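Local coordinates for 5'-deoxynucleotidase (Archaeoglobus fulgidus, PDB 1YNB), which probably hydrolyses 2'-deoxyribonucleoside 5'-phosphates to the deoxyribonucleoside and phosphate as a metal-dependent HD-domain enzyme, at residues A[27-37]-A[135-145]. Residues are numbered along the deposited sequence; the frame is centred on the assembly and turned at random.
Sequences GWLKLGIRLPE and YSQQVSYAIRF
An aromatic cluster of Trp28, Tyr135 and Phe145 joins the loop before helix 39-56 to the C-terminal end of helix 117-135 and the chain that follows it, within an all-helical HD-type fold. Tyr135 meets the indole in a T-shaped pair: its CD2–CE2 edge points at one indole face, with Tyr135 CD2 3.6 Å from Trp28 CD2 and the planes at 81°. Trp28 CZ3 in turn lies over a face of Phe145, 3.4 Å from Phe145 CD2. Ile33 CD1 makes a CH-pi contact with the Tyr135 ring, 4.1 Å from its centroid; Ile33 CG1 is anti to its carbonyl carbon (chi1 -65°), which helps carry CD1 over that face. Leu31 CD2 fills in between Ala142 CA, at 3.6 Å, and the Phe145 edge. Trp28 NE1 donates in the indole plane to the anti lone pair of Glu37 OE1 (2.7 Å, 168°), an oxygen also salt-bridged to Arg25. With an alanine here instead of Trp28, the edge of Tyr135 and the face of Phe145 would probably lose the surface they share, and Glu37 OE1 its indole donor. Tyr135 OH accepts from Glu37 N (2.8 Å) and shares a water with Leu35 O, so the ring packs against the indole while its hydroxyl grips the backbone, directly and through water.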
loop_
_atom_site.group_PDB
_atom_site.type_symbol
_atom_site.label_atom_id
_atom_site.label_comp_id
_atom_site.label_asym_id
_atom_site.label_seq_id
_atom_site.Cartn_x
_atom_site.Cartn_y
_atom_site.Cartn_z
ATOM N N GLY A 27 1.964 -2.258 -20.076
ATOM C CA GLY A 27 3.023 -3.143 -20.545
ATOM C C GLY A 27 3.076 -4.446 -19.788
ATOM O O GLY A 27 3.467 -5.495 -20.340
ATOM N N TRP A 28 2.683 -4.406 -18.512
ATOM C CA TRP A 28 2.686 -5.622 -17.710
ATOM C C TRP A 28 1.590 -6.639 -18.001
ATOM O O TRP A 28 1.770 -7.819 -17.704
ATOM C CB TRP A 28 2.546 -5.314 -16.241
ATOM C CG TRP A 28 3.538 -4.274 -15.726
ATOM C CD1 TRP A 28 3.219 -3.045 -15.226
ATOM C CD2 TRP A 28 4.963 -4.391 -15.671
ATOM N NE1 TRP A 28 4.376 -2.372 -14.853
ATOM C CE2 TRP A 28 5.462 -3.180 -15.119
ATOM C CE3 TRP A 28 5.882 -5.393 -16.039
ATOM C CZ2 TRP A 28 6.819 -2.957 -14.932
ATOM C CZ3 TRP A 28 7.240 -5.170 -15.861
ATOM C CH2 TRP A 28 7.701 -3.953 -15.304
ATOM N N LEU A 29 0.459 -6.181 -18.512
ATOM C CA LEU A 29 -0.670 -7.057 -18.755
ATOM C C LEU A 29 -0.359 -8.226 -19.677
ATOM O O LEU A 29 -0.851 -9.322 -19.435
ATOM C CB LEU A 29 -1.837 -6.272 -19.337
ATOM C CG LEU A 29 -2.340 -5.136 -18.419
ATOM C CD1 LEU A 29 -3.233 -4.213 -19.234
ATOM C CD2 LEU A 29 -3.060 -5.719 -17.223
ATOM N N LYS A 30 0.429 -7.985 -20.728
ATOM C CA LYS A 30 0.741 -9.076 -21.649
ATOM C C LYS A 30 1.643 -10.126 -21.023
ATOM O O LYS A 30 1.742 -11.263 -21.549
ATOM C CB LYS A 30 1.340 -8.538 -22.953
ATOM C CG LYS A 30 2.676 -7.903 -22.815
ATOM C CD LYS A 30 3.073 -7.281 -24.159
ATOM C CE LYS A 30 4.407 -6.552 -24.064
ATOM N NZ LYS A 30 4.406 -5.459 -23.006
ATOM N N LEU A 31 2.296 -9.793 -19.909
ATOM C CA LEU A 31 3.131 -10.763 -19.217
ATOM C C LEU A 31 2.286 -11.631 -18.300
ATOM O O LEU A 31 2.826 -12.505 -17.617
ATOM C CB LEU A 31 4.197 -10.085 -18.373
ATOM C CG LEU A 31 5.499 -9.686 -19.046
ATOM C CD1 LEU A 31 5.187 -8.757 -20.182
ATOM C CD2 LEU A 31 6.443 -9.021 -18.024
ATOM N N GLY A 32 0.993 -11.347 -18.250
ATOM C CA GLY A 32 0.061 -12.119 -17.425
ATOM C C GLY A 32 -0.092 -11.655 -15.992
ATOM O O GLY A 32 -0.760 -12.303 -15.191
ATOM N N ILE A 33 0.512 -10.515 -15.666
ATOM C CA ILE A 33 0.395 -9.937 -14.323
ATOM C C ILE A 33 -0.993 -9.359 -14.237
ATOM O O ILE A 33 -1.332 -8.406 -14.912
ATOM C CB ILE A 33 1.472 -8.846 -14.093
ATOM C CG1 ILE A 33 2.850 -9.502 -14.125
ATOM C CG2 ILE A 33 1.241 -8.158 -12.746
ATOM C CD1 ILE A 33 4.001 -8.554 -14.440
ATOM N N ARG A 34 -1.837 -9.960 -13.404
ATOM C CA ARG A 34 -3.232 -9.555 -13.341
ATOM C C ARG A 34 -3.676 -8.244 -12.748
ATOM O O ARG A 34 -4.643 -7.644 -13.216
ATOM C CB ARG A 34 -4.053 -10.675 -12.689
ATOM C CG ARG A 34 -4.145 -11.873 -13.591
ATOM C CD ARG A 34 -5.054 -11.535 -14.786
ATOM N NE ARG A 34 -6.406 -12.088 -14.605
ATOM C CZ ARG A 34 -7.480 -11.720 -15.301
ATOM N NH1 ARG A 34 -7.401 -10.760 -16.220
ATOM N NH2 ARG A 34 -8.627 -12.371 -15.144
ATOM N N LEU A 35 -3.043 -7.820 -11.687
ATOM C CA LEU A 35 -3.460 -6.534 -11.092
ATOM C C LEU A 35 -2.150 -5.827 -11.008
ATOM O O LEU A 35 -1.510 -5.809 -9.953
ATOM C CB LEU A 35 -3.984 -6.751 -9.680
ATOM C CG LEU A 35 -5.304 -7.511 -9.684
ATOM C CD1 LEU A 35 -5.640 -7.990 -8.258
ATOM C CD2 LEU A 35 -6.377 -6.591 -10.206
ATOM N N PRO A 36 -1.697 -5.278 -12.132
ATOM C CA PRO A 36 -0.413 -4.597 -12.092
ATOM C C PRO A 36 -0.509 -3.214 -11.435
ATOM O O PRO A 36 -1.585 -2.710 -11.211
ATOM C CB PRO A 36 -0.061 -4.470 -13.564
ATOM C CG PRO A 36 -1.372 -4.216 -14.163
ATOM C CD PRO A 36 -2.301 -5.204 -13.475
ATOM N N GLU A 37 0.648 -2.600 -11.204
ATOM C CA GLU A 37 0.671 -1.236 -10.647
ATOM C C GLU A 37 -0.171 -0.316 -11.557
ATOM O O GLU A 37 -0.338 -0.570 -12.768
ATOM C CB GLU A 37 2.123 -0.734 -10.624
ATOM C CG GLU A 37 2.907 -1.051 -11.904
ATOM C CD GLU A 37 3.868 0.076 -12.323
ATOM O OE1 GLU A 37 4.405 -0.010 -13.449
ATOM O OE2 GLU A 37 4.088 1.012 -11.502
ATOM N N TYR A 135 8.827 -7.525 -10.196
ATOM C CA TYR A 135 7.905 -8.457 -10.854
ATOM C C TYR A 135 8.576 -9.728 -11.375
ATOM O O TYR A 135 7.888 -10.742 -11.595
ATOM C CB TYR A 135 7.169 -7.773 -12.013
ATOM C CG TYR A 135 6.024 -6.848 -11.620
ATOM C CD1 TYR A 135 5.277 -7.067 -10.446
ATOM C CD2 TYR A 135 5.611 -5.829 -12.465
ATOM C CE1 TYR A 135 4.147 -6.298 -10.148
ATOM C CE2 TYR A 135 4.483 -5.044 -12.183
ATOM C CZ TYR A 135 3.751 -5.281 -11.030
ATOM O OH TYR A 135 2.651 -4.544 -10.722
ATOM N N SER A 136 9.891 -9.684 -11.564
ATOM C CA SER A 136 10.633 -10.843 -12.081
ATOM C C SER A 136 10.521 -12.040 -11.151
ATOM O O SER A 136 10.664 -13.182 -11.594
ATOM C CB SER A 136 12.114 -10.499 -12.327
ATOM O OG SER A 136 12.849 -10.419 -11.112
ATOM N N GLN A 137 10.199 -11.775 -9.886
ATOM C CA GLN A 137 10.033 -12.846 -8.893
ATOM C C GLN A 137 8.740 -13.643 -9.151
ATOM O O GLN A 137 8.598 -14.771 -8.634
ATOM C CB GLN A 137 10.014 -12.248 -7.481
ATOM C CG GLN A 137 11.040 -11.100 -7.280
ATOM C CD GLN A 137 12.489 -11.526 -7.518
ATOM O OE1 GLN A 137 13.208 -10.906 -8.313
ATOM N NE2 GLN A 137 12.932 -12.571 -6.817
ATOM N N GLN A 138 7.817 -13.075 -9.940
ATOM C CA GLN A 138 6.527 -13.696 -10.318
ATOM C C GLN A 138 6.592 -14.225 -11.729
ATOM O O GLN A 138 6.133 -15.341 -12.022
ATOM C CB GLN A 138 5.391 -12.692 -10.353
ATOM C CG GLN A 138 4.758 -12.297 -9.063
ATOM C CD GLN A 138 3.887 -11.028 -9.252
ATOM O OE1 GLN A 138 2.932 -10.994 -10.069
ATOM N NE2 GLN A 138 4.229 -9.983 -8.516
ATOM N N VAL A 139 7.113 -13.387 -12.623
ATOM C CA VAL A 139 7.242 -13.736 -14.026
ATOM C C VAL A 139 8.646 -13.353 -14.453
ATOM O O VAL A 139 9.009 -12.160 -14.506
ATOM C CB VAL A 139 6.199 -12.980 -14.854
ATOM C CG1 VAL A 139 6.386 -13.308 -16.317
ATOM C CG2 VAL A 139 4.778 -13.388 -14.393
ATOM N N SER A 140 9.456 -14.370 -14.734
ATOM C CA SER A 140 10.844 -14.148 -15.072
ATOM C C SER A 140 11.112 -13.091 -16.103
ATOM O O SER A 140 12.039 -12.312 -15.940
ATOM C CB SER A 140 11.491 -15.454 -15.545
ATOM O OG SER A 140 11.565 -16.333 -14.430
ATOM N N TYR A 141 10.300 -13.087 -17.159
ATOM C CA TYR A 141 10.492 -12.175 -18.277
ATOM C C TYR A 141 10.392 -10.697 -17.870
ATOM O O TYR A 141 10.913 -9.832 -18.563
ATOM C CB TYR A 141 9.475 -12.469 -19.368
ATOM C CG TYR A 141 9.791 -11.769 -20.675
ATOM C CD1 TYR A 141 10.742 -12.295 -21.552
ATOM C CD2 TYR A 141 9.128 -10.595 -21.042
ATOM C CE1 TYR A 141 11.024 -11.669 -22.773
ATOM C CE2 TYR A 141 9.397 -9.964 -22.250
ATOM C CZ TYR A 141 10.347 -10.514 -23.110
ATOM O OH TYR A 141 10.615 -9.914 -24.317
ATOM N N ALA A 142 9.729 -10.424 -16.754
ATOM C CA ALA A 142 9.607 -9.019 -16.295
ATOM C C ALA A 142 10.975 -8.347 -16.220
ATOM O O ALA A 142 11.065 -7.132 -16.352
ATOM C CB ALA A 142 8.945 -8.968 -14.932
ATOM N N ILE A 143 12.034 -9.118 -15.996
ATOM C CA ILE A 143 13.377 -8.558 -15.872
ATOM C C ILE A 143 13.836 -7.824 -17.128
ATOM O O ILE A 143 14.751 -7.006 -17.047
ATOM C CB ILE A 143 14.452 -9.646 -15.477
ATOM C CG1 ILE A 143 15.714 -8.966 -14.930
ATOM C CG2 ILE A 143 14.834 -10.532 -16.681
ATOM C CD1 ILE A 143 15.497 -8.337 -13.555
ATOM N N ARG A 144 13.207 -8.094 -18.269
ATOM C CA ARG A 144 13.625 -7.430 -19.494
ATOM C C ARG A 144 13.343 -5.935 -19.426
ATOM O O ARG A 144 14.028 -5.147 -20.093
ATOM C CB ARG A 144 12.901 -7.996 -20.723
ATOM C CG ARG A 144 13.253 -9.430 -21.094
ATOM C CD ARG A 144 14.755 -9.639 -21.192
ATOM N NE ARG A 144 15.105 -10.883 -21.880
ATOM C CZ ARG A 144 14.660 -12.094 -21.549
ATOM N NH1 ARG A 144 13.832 -12.258 -20.518
ATOM N NH2 ARG A 144 15.036 -13.152 -22.272
ATOM N N PHE A 145 12.312 -5.546 -18.677
ATOM C CA PHE A 145 11.992 -4.118 -18.551
ATOM C C PHE A 145 13.072 -3.387 -17.741
ATOM O O PHE A 145 13.077 -2.155 -17.684
ATOM C CB PHE A 145 10.613 -3.912 -17.882
ATOM C CG PHE A 145 9.422 -4.288 -18.748
ATOM C CD1 PHE A 145 8.727 -3.312 -19.477
ATOM C CD2 PHE A 145 8.951 -5.601 -18.777
ATOM C CE1 PHE A 145 7.574 -3.633 -20.212
ATOM C CE2 PHE A 145 7.801 -5.935 -19.509
ATOM C CZ PHE A 145 7.109 -4.951 -20.225
HETATM O O HOH W 1 1.142 -5.587 -8.743
#